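Local coordinates for protein putative phosphomannomutase (PDB 1TUO) that probably acts as a magnesium-dependent isomerase of the phosphohexose mutase family, possibly a phosphopentomutase, at residues A38-H42 with A135-L139; E239-A245 with V257-G261. All coordinates share one frame; numbering follows the deposited sequence.

Two contacts show how chain segments far apart or close in sequence are tied within separate domains. From the N terminus, the chain runs through helix 29-45, passes back and forth between strands and helices of the first alpha/beta/alpha domain, and returns at helix 130-138. There contact 1 closes a long loop of 92 residues by joining helix to helix. Later in the chain, contact 2 closes a short loop of 11 residues across the hairpin of strands 244-248 and 255-259, in the second alpha/beta/alpha domain. The loops follow in series, neither nested nor crossed. Contacts 1 and 2 lie on opposite sides of the chain's centre, their centres 46 Å apart.

Contact 1. Residues A38-H42 with A135-L139; sequences AYGRH and AIEAL
I136 reaches from helix 130-138 across to helix 29-45 and touches both Y39 and H42. Its CB branches two ways. CG2, anti to the backbone N, approaches the backbone N of Y39 and, at 4.2 Å, the CB of A38. The other branch puts CG1 over one face of the H42 imidazole, 3.9 Å from the ring centroid and 25° off the normal, a CH-pi contact displaced toward the rim. At the tip, I136 CD1 meets Y39 CD1 at 3.7 Å, lying at the edge of the phenol ring, near its plane. The H42 ring comes within reach because its CG stands anti to the backbone N (chi1 168°); E132 then grips NE2 through a hydrogen bond. Replacing H42 by alanine removes the imidazole, which is likely to strip I136 CG1 of its aromatic face and leave E132 without this mate. Further along, A38 CB lies 3.4 Å from I136 O and 4.0 Å from L139 CB, a close approach a small side chain permits, while L139 CD1 rests 3.8 Å from H42 CB. No hydrogen bond crosses between the segments. This is mostly apolar packing of helix 29-45 against the end of helix 130-138, within the first alpha/beta/alpha domain of a phosphohexose mutase.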
loop_
_atom_site.group_PDB
_atom_site.type_symbol
_atom_site.label_atom_id
_atom_site.label_comp_id
_atom_site.label_asym_id
_atom_site.label_seq_id
_atom_site.Cartn_x
_atom_site.Cartn_y
_atom_site.Cartn_z
ATOM N N ALA A 38 -0.665 -26.419 -0.640
ATOM C CA ALA A 38 -1.568 -26.003 0.428
ATOM C C ALA A 38 -2.689 -25.138 -0.124
ATOM O O ALA A 38 -3.861 -25.341 0.182
ATOM C CB ALA A 38 -0.800 -25.223 1.480
ATOM N N TYR A 39 -2.311 -24.159 -0.934
ATOM C CA TYR A 39 -3.273 -23.244 -1.525
ATOM C C TYR A 39 -4.247 -23.952 -2.466
ATOM O O TYR A 39 -5.453 -23.690 -2.436
ATOM C CB TYR A 39 -2.522 -22.134 -2.270
ATOM C CG TYR A 39 -3.405 -21.033 -2.801
ATOM C CD1 TYR A 39 -4.341 -20.401 -1.977
ATOM C CD2 TYR A 39 -3.282 -20.596 -4.116
ATOM C CE1 TYR A 39 -5.135 -19.355 -2.455
ATOM C CE2 TYR A 39 -4.068 -19.553 -4.603
ATOM C CZ TYR A 39 -4.988 -18.939 -3.771
ATOM O OH TYR A 39 -5.757 -17.899 -4.250
ATOM N N GLY A 40 -3.725 -24.854 -3.289
ATOM C CA GLY A 40 -4.574 -25.582 -4.215
ATOM C C GLY A 40 -5.576 -26.463 -3.491
ATOM O O GLY A 40 -6.754 -26.506 -3.856
ATOM N N ARG A 41 -5.110 -27.171 -2.466
ATOM C CA ARG A 41 -5.987 -28.048 -1.694
ATOM C C ARG A 41 -7.084 -27.209 -1.060
ATOM O O ARG A 41 -8.253 -27.605 -1.033
ATOM C CB ARG A 41 -5.196 -28.784 -0.605
ATOM C CG ARG A 41 -4.147 -29.743 -1.153
ATOM C CD ARG A 41 -3.564 -30.654 -0.074
ATOM N NE ARG A 41 -2.463 -31.464 -0.598
ATOM C CZ ARG A 41 -1.905 -32.489 0.041
ATOM N NH1 ARG A 41 -2.341 -32.849 1.241
ATOM N NH2 ARG A 41 -0.907 -33.158 -0.520
ATOM N N HIS A 42 -6.700 -26.046 -0.548
ATOM C CA HIS A 42 -7.649 -25.139 0.078
ATOM C C HIS A 42 -8.731 -24.695 -0.906
ATOM O O HIS A 42 -9.924 -24.694 -0.582
ATOM C CB HIS A 42 -6.924 -23.906 0.611
ATOM C CG HIS A 42 -7.842 -22.798 1.018
ATOM N ND1 HIS A 42 -8.678 -22.886 2.111
ATOM C CD2 HIS A 42 -8.034 -21.565 0.496
ATOM C CE1 HIS A 42 -9.345 -21.755 2.244
ATOM N NE2 HIS A 42 -8.974 -20.936 1.276
ATOM N N ALA A 135 -6.230 -21.241 7.405
ATOM C CA ALA A 135 -6.655 -22.463 6.734
ATOM C C ALA A 135 -5.604 -22.950 5.737
ATOM O O ALA A 135 -5.310 -24.145 5.655
ATOM C CB ALA A 135 -7.983 -22.226 6.028
ATOM N N ILE A 136 -5.038 -22.021 4.977
ATOM C CA ILE A 136 -4.018 -22.369 3.998
ATOM C C ILE A 136 -2.746 -22.851 4.707
ATOM O O ILE A 136 -2.138 -23.847 4.311
ATOM C CB ILE A 136 -3.693 -21.144 3.095
ATOM C CG1 ILE A 136 -4.927 -20.788 2.255
ATOM C CG2 ILE A 136 -2.516 -21.452 2.196
ATOM C CD1 ILE A 136 -4.845 -19.419 1.570
ATOM N N GLU A 137 -2.362 -22.146 5.765
ATOM C CA GLU A 137 -1.162 -22.492 6.525
ATOM C C GLU A 137 -1.258 -23.912 7.075
ATOM O O GLU A 137 -0.287 -24.669 7.062
ATOM C CB GLU A 137 -0.981 -21.521 7.690
ATOM C CG GLU A 137 0.267 -21.773 8.525
ATOM C CD GLU A 137 0.296 -20.927 9.784
ATOM O OE1 GLU A 137 1.349 -20.330 10.072
ATOM O OE2 GLU A 137 -0.736 -20.864 10.488
ATOM N N ALA A 138 -2.443 -24.262 7.558
ATOM C CA ALA A 138 -2.667 -25.584 8.130
ATOM C C ALA A 138 -2.478 -26.713 7.121
ATOM O O ALA A 138 -2.146 -27.839 7.499
ATOM C CB ALA A 138 -4.071 -25.651 8.733
ATOM N N LEU A 139 -2.679 -26.412 5.840
ATOM C CA LEU A 139 -2.559 -27.414 4.786
ATOM C C LEU A 139 -1.183 -27.569 4.142
ATOM O O LEU A 139 -1.030 -28.339 3.196
ATOM C CB LEU A 139 -3.591 -27.129 3.694
ATOM C CG LEU A 139 -5.052 -27.292 4.115
ATOM C CD1 LEU A 139 -5.957 -26.719 3.033
ATOM C CD2 LEU A 139 -5.349 -28.772 4.344
#

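Contact 2. Residues E239-A245 with V257-G261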
loop_
_atom_site.group_PDB
_atom_site.type_symbol
_atom_site.label_atom_id
_atom_site.label_comp_id
_atom_site.label_asym_id
_atom_site.label_seq_id
_atom_site.Cartn_x
_atom_site.Cartn_y
_atom_site.Cartn_z
ATOM N N GLU A 239 12.078 22.603 -8.752
ATOM C CA GLU A 239 10.756 22.631 -9.365
ATOM C C GLU A 239 9.847 23.649 -8.697
ATOM O O GLU A 239 10.179 24.205 -7.651
ATOM C CB GLU A 239 10.100 21.250 -9.295
ATOM C CG GLU A 239 10.341 20.391 -10.516
ATOM C CD GLU A 239 9.889 21.077 -11.790
ATOM O OE1 GLU A 239 8.807 21.704 -11.775
ATOM O OE2 GLU A 239 10.612 20.983 -12.803
ATOM N N THR A 240 8.696 23.889 -9.313
ATOM C CA THR A 240 7.723 24.834 -8.788
ATOM C C THR A 240 6.310 24.277 -8.910
ATOM O O THR A 240 6.013 23.504 -9.823
ATOM C CB THR A 240 7.784 26.174 -9.544
ATOM O OG1 THR A 240 7.508 25.950 -10.931
ATOM C CG2 THR A 240 9.165 26.804 -9.400
ATOM N N PRO A 241 5.421 24.662 -7.980
ATOM C CA PRO A 241 4.025 24.219 -7.959
ATOM C C PRO A 241 3.338 24.514 -9.290
ATOM O O PRO A 241 3.702 25.460 -9.987
ATOM C CB PRO A 241 3.428 25.028 -6.811
ATOM C CG PRO A 241 4.588 25.186 -5.878
ATOM C CD PRO A 241 5.710 25.528 -6.824
ATOM N N PRO A 242 2.315 23.724 -9.646
ATOM C CA PRO A 242 1.781 22.596 -8.878
ATOM C C PRO A 242 2.431 21.251 -9.204
ATOM O O PRO A 242 1.862 20.201 -8.916
ATOM C CB PRO A 242 0.309 22.616 -9.247
ATOM C CG PRO A 242 0.377 22.953 -10.707
ATOM C CD PRO A 242 1.409 24.067 -10.759
ATOM N N SER A 243 3.608 21.278 -9.812
ATOM C CA SER A 243 4.298 20.040 -10.156
ATOM C C SER A 243 4.722 19.291 -8.901
ATOM O O SER A 243 5.025 19.900 -7.875
ATOM C CB SER A 243 5.528 20.336 -11.013
ATOM O OG SER A 243 5.146 20.897 -12.258
ATOM N N PHE A 244 4.735 17.965 -8.985
ATOM C CA PHE A 244 5.142 17.157 -7.851
ATOM C C PHE A 244 5.494 15.751 -8.295
ATOM O O PHE A 244 5.260 15.364 -9.439
ATOM C CB PHE A 244 4.045 17.123 -6.776
ATOM C CG PHE A 244 2.790 16.401 -7.186
ATOM C CD1 PHE A 244 2.542 15.100 -6.747
ATOM C CD2 PHE A 244 1.834 17.030 -7.975
ATOM C CE1 PHE A 244 1.361 14.441 -7.083
ATOM C CE2 PHE A 244 0.651 16.380 -8.318
ATOM C CZ PHE A 244 0.411 15.084 -7.871
ATOM N N ALA A 245 6.074 14.989 -7.384
ATOM C CA ALA A 245 6.456 13.631 -7.712
ATOM C C ALA A 245 5.727 12.620 -6.855
ATOM O O ALA A 245 5.465 12.873 -5.685
ATOM C CB ALA A 245 7.958 13.456 -7.527
ATOM N N VAL A 257 5.200 10.983 -1.492
ATOM C CA VAL A 257 5.164 12.195 -2.301
ATOM C C VAL A 257 6.319 13.158 -2.022
ATOM O O VAL A 257 6.723 13.342 -0.874
ATOM C CB VAL A 257 3.830 12.949 -2.074
ATOM C CG1 VAL A 257 3.852 14.298 -2.776
ATOM C CG2 VAL A 257 2.664 12.110 -2.594
ATOM N N VAL A 258 6.844 13.768 -3.079
ATOM C CA VAL A 258 7.918 14.753 -2.939
ATOM C C VAL A 258 7.470 16.028 -3.639
ATOM O O VAL A 258 7.083 16.009 -4.812
ATOM C CB VAL A 258 9.243 14.269 -3.553
ATOM C CG1 VAL A 258 10.306 15.364 -3.422
ATOM C CG2 VAL A 258 9.713 13.007 -2.836
ATOM N N LEU A 259 7.520 17.137 -2.910
ATOM C CA LEU A 259 7.086 18.418 -3.446
ATOM C C LEU A 259 8.253 19.303 -3.853
ATOM O O LEU A 259 9.399 19.050 -3.477
ATOM C CB LEU A 259 6.231 19.145 -2.403
ATOM C CG LEU A 259 5.001 18.401 -1.866
ATOM C CD1 LEU A 259 4.320 19.254 -0.806
ATOM C CD2 LEU A 259 4.035 18.091 -3.003
ATOM N N PRO A 260 7.973 20.349 -4.646
ATOM C CA PRO A 260 9.009 21.278 -5.098
ATOM C C PRO A 260 9.828 21.739 -3.905
ATOM O O PRO A 260 9.279 22.003 -2.834
ATOM C CB PRO A 260 8.198 22.404 -5.723
ATOM C CG PRO A 260 7.063 21.660 -6.345
ATOM C CD PRO A 260 6.672 20.680 -5.254
ATOM N N GLY A 261 11.139 21.830 -4.091
ATOM C CA GLY A 261 12.007 22.237 -3.005
ATOM C C GLY A 261 12.534 20.997 -2.312
ATOM O O GLY A 261 13.291 21.075 -1.342
#
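A245 and V258 form an antiparallel hydrogen-bonded pair: A245 N donates to V258 O at 2.9 Å, and V258 N returns a bond to A245 O at 3.1 Å. Both bonds are close to straight, at 165° and 168°. The side chains of this pair share one face of the sheet, A245 CB standing 4.3 Å from V258 CB, and both touch L236 of helix 230-236. F244 belongs to the other face. Its CB meets L259 CD2 at 3.9 Å, and a first torsion that sets CG between the backbone N and the carbonyl carbon swings the ring over to V257, CD1 lying 4.3 Å from V257 CG1. L366 of helix 366-377 touches all three of these side chains. Beyond the paired residues the strands give way to loops, and P260 fills the space between the arms of the bend formed by 239-243. Its CB packs against E239 O at 3.3 Å, its CG against S243 O at 3.1 Å, and the same CG approaches CD of P241. The bend itself carries a cis peptide bond before P242, and the hydroxyl of S243 is hydrogen-bonded to the backbone N of V179. The arrangement is the open end of an antiparallel hairpin in the five-stranded mixed sheet of the second alpha/beta/alpha domain, with helix 230-236 over the A245 and V258 face and the later helices 348-362 and 366-377 packed on the F244 face.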